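Local coordinates for protein MB2760 (Mycobacterium tuberculosis, PDB 2BNG) that hydrolyses, in vitro, long or bulky lipophilic epoxides such as 9,10-epoxystearic acid and cholesterol 5,6-oxide to diols, although its physiological substrate is not yet identified, at residues D32-D37 with L63-Q68; A38-D43 with G115-W120; V75-I80 with T89-A94. All blocks are in the same frame, centred on the assembly; numbering follows the deposited sequence.

Contact 1: D32-D37 with L63-Q68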
loop_
_atom_site.group_PDB
_atom_site.type_symbol
_atom_site.label_atom_id
_atom_site.label_comp_id
_atom_site.label_asym_id
_atom_site.label_seq_id
_atom_site.Cartn_x
_atom_site.Cartn_y
_atom_site.Cartn_z
ATOM N N ASP C 32 -30.681 -20.054 11.280
ATOM C CA ASP C 32 -29.600 -20.900 11.746
ATOM C C ASP C 32 -30.045 -21.440 13.106
ATOM O O ASP C 32 -29.680 -20.921 14.182
ATOM C CB ASP C 32 -28.311 -20.073 11.815
ATOM C CG ASP C 32 -27.147 -20.811 12.472
ATOM O OD1 ASP C 32 -27.255 -22.034 12.732
ATOM O OD2 ASP C 32 -26.115 -20.135 12.741
ATOM N N PHE C 33 -30.853 -22.495 13.045
ATOM C CA PHE C 33 -31.659 -22.884 14.211
ATOM C C PHE C 33 -30.879 -23.589 15.291
ATOM O O PHE C 33 -31.282 -23.585 16.454
ATOM C CB PHE C 33 -32.926 -23.642 13.806
ATOM C CG PHE C 33 -33.935 -22.770 13.127
ATOM C CD1 PHE C 33 -34.530 -21.716 13.821
ATOM C CD2 PHE C 33 -34.265 -22.970 11.794
ATOM C CE1 PHE C 33 -35.451 -20.897 13.208
ATOM C CE2 PHE C 33 -35.186 -22.147 11.162
ATOM C CZ PHE C 33 -35.780 -21.105 11.866
ATOM N N ASP C 34 -29.741 -24.157 14.920
ATOM C CA ASP C 34 -28.861 -24.731 15.918
ATOM C C ASP C 34 -28.157 -23.659 16.772
ATOM O O ASP C 34 -27.956 -23.858 17.980
ATOM C CB ASP C 34 -27.848 -25.671 15.285
ATOM C CG ASP C 34 -28.501 -26.844 14.586
ATOM O OD1 ASP C 34 -27.794 -27.616 13.951
ATOM O OD2 ASP C 34 -29.720 -27.011 14.633
ATOM N N THR C 35 -27.795 -22.531 16.162
ATOM C CA THR C 35 -27.312 -21.382 16.930
ATOM C C THR C 35 -28.422 -20.770 17.801
ATOM O O THR C 35 -28.168 -20.364 18.936
ATOM C CB THR C 35 -26.682 -20.322 16.011
ATOM O OG1 THR C 35 -25.595 -20.918 15.296
ATOM C CG2 THR C 35 -26.182 -19.116 16.793
ATOM N N VAL C 36 -29.643 -20.706 17.276
ATOM C CA VAL C 36 -30.792 -20.259 18.068
ATOM C C VAL C 36 -30.965 -21.148 19.324
ATOM O O VAL C 36 -31.130 -20.650 20.442
ATOM C CB VAL C 36 -32.084 -20.228 17.228
ATOM C CG1 VAL C 36 -33.317 -20.108 18.135
ATOM C CG2 VAL C 36 -32.009 -19.096 16.187
ATOM N N ASP C 37 -30.893 -22.461 19.125
ATOM C CA ASP C 37 -30.911 -23.444 20.221
ATOM C C ASP C 37 -29.819 -23.287 21.263
ATOM O O ASP C 37 -30.076 -23.378 22.460
ATOM C CB ASP C 37 -30.787 -24.860 19.665
ATOM C CG ASP C 37 -32.085 -25.383 19.168
ATOM O OD1 ASP C 37 -33.121 -25.043 19.772
ATOM O OD2 ASP C 37 -32.095 -26.120 18.169
ATOM N N LEU C 63 -40.533 -23.524 18.668
ATOM C CA LEU C 63 -41.558 -22.652 18.086
ATOM C C LEU C 63 -40.992 -21.868 16.897
ATOM O O LEU C 63 -41.592 -21.841 15.811
ATOM C CB LEU C 63 -42.082 -21.672 19.125
ATOM C CG LEU C 63 -43.436 -21.085 18.777
ATOM C CD1 LEU C 63 -44.539 -22.109 19.008
ATOM C CD2 LEU C 63 -43.694 -19.863 19.612
ATOM N N LEU C 64 -39.832 -21.246 17.124
ATOM C CA LEU C 64 -39.149 -20.483 16.101
ATOM C C LEU C 64 -38.693 -21.364 14.946
ATOM O O LEU C 64 -38.887 -21.017 13.776
ATOM C CB LEU C 64 -37.964 -19.718 16.693
ATOM C CG LEU C 64 -38.326 -18.564 17.642
ATOM C CD1 LEU C 64 -37.078 -18.063 18.352
ATOM C CD2 LEU C 64 -39.064 -17.418 16.936
ATOM N N ARG C 65 -38.113 -22.516 15.272
ATOM C CA ARG C 65 -37.728 -23.478 14.254
ATOM C C ARG C 65 -38.911 -23.853 13.365
ATOM O O ARG C 65 -38.766 -23.979 12.147
ATOM C CB ARG C 65 -37.101 -24.724 14.881
ATOM C CG ARG C 65 -36.623 -25.760 13.865
ATOM C CD ARG C 65 -36.125 -27.042 14.548
ATOM N NE ARG C 65 -34.890 -26.788 15.300
ATOM C CZ ARG C 65 -33.657 -26.907 14.802
ATOM N NH1 ARG C 65 -33.475 -27.288 13.536
ATOM N NH2 ARG C 65 -32.597 -26.640 15.573
ATOM N N ARG C 66 -40.081 -24.008 13.968
ATOM C CA ARG C 66 -41.238 -24.456 13.214
ATOM C C ARG C 66 -41.873 -23.385 12.352
ATOM O O ARG C 66 -42.768 -23.666 11.567
ATOM C CB ARG C 66 -42.244 -25.139 14.116
ATOM C CG ARG C 66 -41.747 -26.494 14.441
ATOM C CD ARG C 66 -42.682 -27.236 15.260
ATOM N NE ARG C 66 -42.040 -28.474 15.634
ATOM C CZ ARG C 66 -42.497 -29.240 16.588
ATOM N NH1 ARG C 66 -43.581 -28.839 17.167
ATOM N NH2 ARG C 66 -41.905 -30.370 16.951
HETATM N N MSE C 67 -41.382 -22.168 12.467
HETATM C CA MSE C 67 -41.887 -21.110 11.634
HETATM C C MSE C 67 -41.194 -20.995 10.275
HETATM O O MSE C 67 -41.668 -20.308 9.356
HETATM C CB MSE C 67 -41.834 -19.801 12.387
HETATM C CG MSE C 67 -43.079 -19.602 13.236
HETATM SE SE MSE C 67 -42.865 -17.964 14.206
HETATM C CE MSE C 67 -42.537 -18.618 15.997
ATOM N N GLN C 68 -40.073 -21.687 10.160
ATOM C CA GLN C 68 -39.315 -21.774 8.943
ATOM C C GLN C 68 -40.197 -22.108 7.736
ATOM O O GLN C 68 -40.970 -23.072 7.768
ATOM C CB GLN C 68 -38.337 -22.895 9.157
ATOM C CG GLN C 68 -37.067 -22.717 8.545
ATOM C CD GLN C 68 -36.964 -23.274 7.210
ATOM O OE1 GLN C 68 -36.268 -22.756 6.410
ATOM N NE2 GLN C 68 -37.613 -24.347 6.955
#
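Two carboxylates, one from each of Asp-34 and Asp-37, grip the same nitrogen, NH2 of Arg-65. NH2 of Arg-65 donates to Asp-37 OD2 at 2.7 Å and to Asp-34 OD2 at 3.0 Å, the latter bond almost straight at 174°. Both oxygens lie close to the guanidinium plane, though the bond to Asp-37 is more bent (150°); together they should resist twisting of the group. Three residues apart on helix 33-39, the aspartates present their ends to the same place. An arginine suits the other side because its chain is long enough to cross from helix 57-65 and its flat head can also pack: CB of Phe-33 sits over the centre of the guanidinium, 3.5 Å from Arg-65 CZ. CG starts out anti to the backbone N, past the Phe-33 ring, and the bend at chi3 (-68°) sets NE on the side of Phe-33 CB.

Nearer its backbone, the same arginine meets the Phe-33 ring. Arg-65 CA lies over the ring face in a CH-pi contact, 3.7 Å from the centroid, while the aliphatic CG of Gln-68 approaches the ring edge at CE2. Val-36 CG1 also touches Leu-64 CD1 at 4.3 Å. These two residues extend the apolar seam to helix 13-30, Val-36 packing on Phe-24 and Ala-27 and Leu-64 on Leu-28, so that three helices meet here.

Contact 2: A38-D43 with G115-W120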
loop_
_atom_site.group_PDB
_atom_site.type_symbol
_atom_site.label_atom_id
_atom_site.label_comp_id
_atom_site.label_asym_id
_atom_site.label_seq_id
_atom_site.Cartn_x
_atom_site.Cartn_y
_atom_site.Cartn_z
ATOM N N ALA C 38 -28.594 -23.091 20.804
ATOM C CA ALA C 38 -27.475 -22.857 21.707
ATOM C C ALA C 38 -27.596 -21.518 22.453
ATOM O O ALA C 38 -27.129 -21.408 23.589
ATOM C CB ALA C 38 -26.169 -22.926 20.944
ATOM N N ALA C 39 -28.233 -20.516 21.829
ATOM C CA ALA C 39 -28.271 -19.154 22.378
ATOM C C ALA C 39 -29.271 -18.985 23.524
ATOM O O ALA C 39 -29.105 -18.100 24.358
ATOM C CB ALA C 39 -28.560 -18.142 21.282
ATOM N N LEU C 40 -30.303 -19.827 23.584
ATOM C CA LEU C 40 -31.412 -19.565 24.513
ATOM C C LEU C 40 -31.310 -20.408 25.766
ATOM O O LEU C 40 -31.258 -21.626 25.698
ATOM C CB LEU C 40 -32.776 -19.772 23.839
ATOM C CG LEU C 40 -33.108 -18.916 22.607
ATOM C CD1 LEU C 40 -34.481 -19.298 22.035
ATOM C CD2 LEU C 40 -33.033 -17.417 22.907
ATOM N N GLY C 41 -31.273 -19.749 26.918
ATOM C CA GLY C 41 -31.206 -20.439 28.187
ATOM C C GLY C 41 -32.449 -21.273 28.462
ATOM O O GLY C 41 -33.554 -20.931 28.030
ATOM N N ASP C 42 -32.265 -22.367 29.194
ATOM C CA ASP C 42 -33.373 -23.245 29.589
ATOM C C ASP C 42 -34.550 -22.538 30.262
ATOM O O ASP C 42 -35.695 -22.884 30.007
ATOM C CB ASP C 42 -32.874 -24.394 30.457
ATOM C CG ASP C 42 -32.166 -25.472 29.644
ATOM O OD1 ASP C 42 -31.530 -26.366 30.252
ATOM O OD2 ASP C 42 -32.236 -25.437 28.395
ATOM N N ASP C 43 -34.271 -21.530 31.080
ATOM C CA ASP C 43 -35.330 -20.762 31.719
ATOM C C ASP C 43 -35.618 -19.398 31.100
ATOM O O ASP C 43 -36.080 -18.479 31.782
ATOM C CB ASP C 43 -35.047 -20.626 33.190
ATOM C CG ASP C 43 -35.260 -21.926 33.921
ATOM O OD1 ASP C 43 -35.679 -21.873 35.080
ATOM O OD2 ASP C 43 -35.044 -23.024 33.367
ATOM N N GLY C 115 -23.164 -16.550 28.309
ATOM C CA GLY C 115 -23.401 -16.708 26.875
ATOM C C GLY C 115 -24.820 -17.097 26.479
ATOM O O GLY C 115 -25.142 -17.117 25.293
ATOM N N ARG C 116 -25.680 -17.391 27.457
ATOM C CA ARG C 116 -27.070 -17.743 27.145
ATOM C C ARG C 116 -28.083 -16.662 27.501
ATOM O O ARG C 116 -27.962 -15.990 28.531
ATOM C CB ARG C 116 -27.442 -19.115 27.722
ATOM C CG ARG C 116 -26.428 -20.142 27.234
ATOM C CD ARG C 116 -26.865 -21.563 27.206
ATOM N NE ARG C 116 -27.934 -21.899 26.258
ATOM C CZ ARG C 116 -28.390 -23.147 26.089
ATOM N NH1 ARG C 116 -27.865 -24.108 26.777
ATOM N NH2 ARG C 116 -29.351 -23.477 25.255
ATOM N N ILE C 117 -29.073 -16.501 26.627
ATOM C CA ILE C 117 -30.112 -15.508 26.804
ATOM C C ILE C 117 -31.198 -16.035 27.736
ATOM O O ILE C 117 -31.849 -17.039 27.455
ATOM C CB ILE C 117 -30.697 -15.068 25.442
ATOM C CG1 ILE C 117 -29.605 -14.364 24.619
ATOM C CG2 ILE C 117 -31.976 -14.195 25.637
ATOM C CD1 ILE C 117 -29.959 -14.092 23.154
ATOM N N THR C 118 -31.382 -15.331 28.855
ATOM C CA THR C 118 -32.380 -15.707 29.864
ATOM C C THR C 118 -33.632 -14.835 29.828
ATOM O O THR C 118 -34.697 -15.264 30.274
ATOM C CB THR C 118 -31.771 -15.749 31.280
ATOM O OG1 THR C 118 -31.253 -14.456 31.615
ATOM C CG2 THR C 118 -30.640 -16.798 31.338
ATOM N N LEU C 119 -33.493 -13.620 29.287
ATOM C CA LEU C 119 -34.623 -12.728 29.059
ATOM C C LEU C 119 -34.574 -12.189 27.639
ATOM O O LEU C 119 -33.521 -11.768 27.166
ATOM C CB LEU C 119 -34.658 -11.563 30.058
ATOM C CG LEU C 119 -35.746 -10.505 29.812
ATOM C CD1 LEU C 119 -37.173 -11.067 30.001
ATOM C CD2 LEU C 119 -35.530 -9.260 30.659
ATOM N N TRP C 120 -35.725 -12.216 26.966
ATOM C CA TRP C 120 -35.872 -11.617 25.634
ATOM C C TRP C 120 -37.218 -10.900 25.625
ATOM O O TRP C 120 -38.299 -11.528 25.634
ATOM C CB TRP C 120 -35.789 -12.683 24.554
ATOM C CG TRP C 120 -36.128 -12.239 23.166
ATOM C CD1 TRP C 120 -36.141 -10.965 22.691
ATOM C CD2 TRP C 120 -36.470 -13.089 22.061
ATOM N NE1 TRP C 120 -36.480 -10.960 21.347
ATOM C CE2 TRP C 120 -36.696 -12.254 20.942
ATOM C CE3 TRP C 120 -36.612 -14.479 21.908
ATOM C CZ2 TRP C 120 -37.042 -12.763 19.679
ATOM C CZ3 TRP C 120 -36.974 -14.985 20.647
ATOM C CH2 TRP C 120 -37.178 -14.128 19.559
#
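Leu-40 and Ile-117 form a parallel beta bridge held by two backbone bonds, Ile-117 N to Ala-39 O at 2.8 Å (178°) and Gly-41 N to Ile-117 O at 2.8 Å. Thus the chain leaving helix 33-39 passes at once into a short parallel pairing with the start of strand 116-123. On the face shared by these two residues Leu-40 CD2 rests on Ile-117 CB at 4.2 Å, branched apolar groups suited to the interior, where both also touch Phe-24 of helix 13-30. Glycine suits position 41 because a CB there would come within 3.1 Å of Ile-117 O and 3.3 Å of Thr-118 CG2.

Arg-116 wraps around the helix end. Its chain turns at chi3 (66°), which places NE 2.8 Å from Ala-38 O, though at too poor an angle for a hydrogen bond. That oxygen lies over one guanidinium face and Gly-41 CA over the opposite one. Farther along, Thr-118 and Leu-119 both face Glu-111 in a classic beta bulge, and Trp-120 stacks on Tyr-46. Carbonyl oxygens at the C-terminal end of a helix carry partial negative charge, so a cationic guanidinium among them is probably stabilised electrostatically.

Contact 3: V75-I80 with T89-A94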
loop_
_atom_site.group_PDB
_atom_site.type_symbol
_atom_site.label_atom_id
_atom_site.label_comp_id
_atom_site.label_asym_id
_atom_site.label_seq_id
_atom_site.Cartn_x
_atom_site.Cartn_y
_atom_site.Cartn_z
ATOM N N VAL C 75 -33.890 -8.463 10.670
ATOM C CA VAL C 75 -33.542 -7.668 11.825
ATOM C C VAL C 75 -32.407 -6.758 11.433
ATOM O O VAL C 75 -31.396 -7.181 10.901
ATOM C CB VAL C 75 -33.143 -8.523 13.053
ATOM C CG1 VAL C 75 -32.826 -7.614 14.252
ATOM C CG2 VAL C 75 -34.266 -9.518 13.425
ATOM N N LYS C 76 -32.604 -5.481 11.669
ATOM C CA LYS C 76 -31.569 -4.530 11.451
ATOM C C LYS C 76 -31.408 -3.801 12.783
ATOM O O LYS C 76 -32.358 -3.189 13.288
ATOM C CB LYS C 76 -31.984 -3.635 10.291
ATOM C CG LYS C 76 -31.192 -2.393 10.102
ATOM C CD LYS C 76 -29.801 -2.639 9.722
ATOM C CE LYS C 76 -29.258 -1.402 8.997
ATOM N NZ LYS C 76 -27.945 -0.969 9.452
ATOM N N ILE C 77 -30.218 -3.931 13.377
ATOM C CA ILE C 77 -29.923 -3.296 14.660
ATOM C C ILE C 77 -29.277 -1.948 14.375
ATOM O O ILE C 77 -28.231 -1.896 13.746
ATOM C CB ILE C 77 -28.972 -4.189 15.537
ATOM C CG1 ILE C 77 -29.516 -5.630 15.659
ATOM C CG2 ILE C 77 -28.744 -3.529 16.923
ATOM C CD1 ILE C 77 -28.517 -6.653 16.287
ATOM N N HIS C 78 -29.910 -0.866 14.812
ATOM C CA HIS C 78 -29.358 0.485 14.639
ATOM C C HIS C 78 -28.385 0.871 15.755
ATOM O O HIS C 78 -27.363 1.504 15.502
ATOM C CB HIS C 78 -30.483 1.521 14.552
ATOM C CG HIS C 78 -31.539 1.182 13.541
ATOM N ND1 HIS C 78 -31.317 1.234 12.176
ATOM C CD2 HIS C 78 -32.828 0.787 13.695
ATOM C CE1 HIS C 78 -32.414 0.869 11.537
ATOM N NE2 HIS C 78 -33.345 0.590 12.436
ATOM N N ARG C 79 -28.731 0.499 16.985
ATOM C CA ARG C 79 -27.919 0.764 18.167
ATOM C C ARG C 79 -28.122 -0.384 19.136
ATOM O O ARG C 79 -29.220 -0.962 19.192
ATOM C CB ARG C 79 -28.324 2.078 18.837
ATOM C CG ARG C 79 -28.089 3.343 17.970
ATOM C CD ARG C 79 -28.685 4.553 18.658
ATOM N NE ARG C 79 -28.419 5.839 17.995
ATOM C CZ ARG C 79 -29.134 6.306 16.975
ATOM N NH1 ARG C 79 -30.055 5.619 16.501
ATOM N NH2 ARG C 79 -28.967 7.436 16.379
ATOM N N ILE C 80 -27.053 -0.708 19.864
ATOM C CA ILE C 80 -27.028 -1.782 20.838
ATOM C C ILE C 80 -26.006 -1.423 21.913
ATOM O O ILE C 80 -24.945 -0.931 21.598
ATOM C CB ILE C 80 -26.701 -3.157 20.162
ATOM C CG1 ILE C 80 -26.671 -4.286 21.212
ATOM C CG2 ILE C 80 -25.404 -3.075 19.289
ATOM C CD1 ILE C 80 -26.738 -5.691 20.625
ATOM N N THR C 89 -31.438 -2.725 22.682
ATOM C CA THR C 89 -31.366 -2.865 21.266
ATOM C C THR C 89 -32.402 -1.923 20.601
ATOM O O THR C 89 -33.551 -1.855 21.028
ATOM C CB THR C 89 -31.545 -4.393 21.066
ATOM O OG1 THR C 89 -30.635 -4.952 20.171
ATOM C CG2 THR C 89 -32.725 -4.798 20.633
ATOM N N GLU C 90 -31.969 -1.125 19.622
ATOM C CA GLU C 90 -32.887 -0.309 18.811
ATOM C C GLU C 90 -32.852 -0.894 17.408
ATOM O O GLU C 90 -31.793 -0.911 16.770
ATOM C CB GLU C 90 -32.479 1.174 18.789
ATOM C CG GLU C 90 -33.457 2.075 18.012
ATOM C CD GLU C 90 -32.884 3.448 17.580
ATOM O OE1 GLU C 90 -31.649 3.622 17.460
ATOM O OE2 GLU C 90 -33.686 4.369 17.329
ATOM N N ARG C 91 -33.983 -1.418 16.945
ATOM C CA ARG C 91 -34.016 -2.168 15.695
ATOM C C ARG C 91 -35.170 -1.784 14.783
ATOM O O ARG C 91 -36.135 -1.127 15.186
ATOM C CB ARG C 91 -34.083 -3.703 15.932
ATOM C CG ARG C 91 -33.684 -4.176 17.295
ATOM C CD ARG C 91 -33.439 -5.656 17.358
ATOM N NE ARG C 91 -34.622 -6.493 17.206
ATOM C CZ ARG C 91 -35.292 -7.077 18.209
ATOM N NH1 ARG C 91 -34.922 -6.900 19.485
ATOM N NH2 ARG C 91 -36.353 -7.870 17.938
ATOM N N THR C 92 -35.040 -2.214 13.533
ATOM C CA THR C 92 -36.151 -2.350 12.613
ATOM C C THR C 92 -36.266 -3.844 12.320
ATOM O O THR C 92 -35.287 -4.496 11.962
ATOM C CB THR C 92 -35.912 -1.573 11.310
ATOM O OG1 THR C 92 -35.673 -0.184 11.609
ATOM C CG2 THR C 92 -37.121 -1.656 10.422
ATOM N N ASP C 93 -37.459 -4.391 12.516
ATOM C CA ASP C 93 -37.719 -5.793 12.219
ATOM C C ASP C 93 -38.660 -5.862 11.020
ATOM O O ASP C 93 -39.344 -4.894 10.698
ATOM C CB ASP C 93 -38.366 -6.494 13.434
ATOM C CG ASP C 93 -37.356 -6.850 14.546
ATOM O OD1 ASP C 93 -37.680 -7.747 15.354
ATOM O OD2 ASP C 93 -36.251 -6.250 14.631
ATOM N N ALA C 94 -38.709 -7.013 10.377
ATOM C CA ALA C 94 -39.699 -7.279 9.351
ATOM C C ALA C 94 -40.177 -8.718 9.464
ATOM O O ALA C 94 -39.363 -9.615 9.653
ATOM C CB ALA C 94 -39.106 -7.021 7.978
#
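The His-78 ring meets Thr-92 edge-on: Thr-92 OG1 lies in the ring plane, 2.6 Å from NE2, in a hydrogen bond close to straight, while Lys-76 O stands over one ring face, toward the rim. At the edge of the Arg-79 guanidinium lies Glu-90 OE1, bound through its syn lone pair by NH1 at 2.7 Å. Both pairs decorate a beta hairpin, strands 72-83 and 86-97, interrupted by a classic bulge in which His-78 and Arg-79 together face Glu-90. There Glu-90 O accepts from His-78 N at 2.7 Å and only weakly from Arg-79 N, and the register shifts by one residue. The bulge lets two consecutive polar residues approach the partner strand. Long, extended Arg-79 and Glu-90 lie side by side and reach the second subunit, where Arg-79 NH2 forms a salt bridge to Glu-111 of that subunit and Glu-90 OE2 meets Arg-121 and Tyr-123 of the same neighbour.

The face carrying Val-75, Arg-91 and Asp-93 probably lines the active site. Asp-93 is probably the proton donor, as in a near-identical protein, and Arg-91 also forms a salt bridge to Asp-122, the probable proton acceptor. Arginine suits this place because it can hold both acids. It grips Asp-93 side-on, NE to OD2 at 3.1 Å and NH2 to OD1 at 2.9 Å, while Val-75 CG1 packs 3.6 Å from Arg-91 NE.

In the fold
Contacts 1 and 2 share helix 33-39 and touch: Asp-37 O lies 2.9 Å from Arg-116 NH2, and Leu-64 CD1 of contact 1 rests 3.8 Å from Trp-120 CZ3 of contact 2. Trp-120 in turn gives a weak hydrogen bond from NE1 to OD2 of Asp-122, the oxygen that Arg-91 of contact 3 also holds. Leu-64 comes within about 9 Å of Asp-122 and 10 Å of Asp-93, side chain to side chain. Contacts 2 and 3 both reach the one mixed sheet, centres 19 Å apart. Contact 3, on the other side of the chain's centre from contact 1, supplies Asp-93 and Arg-91 to the probable active site.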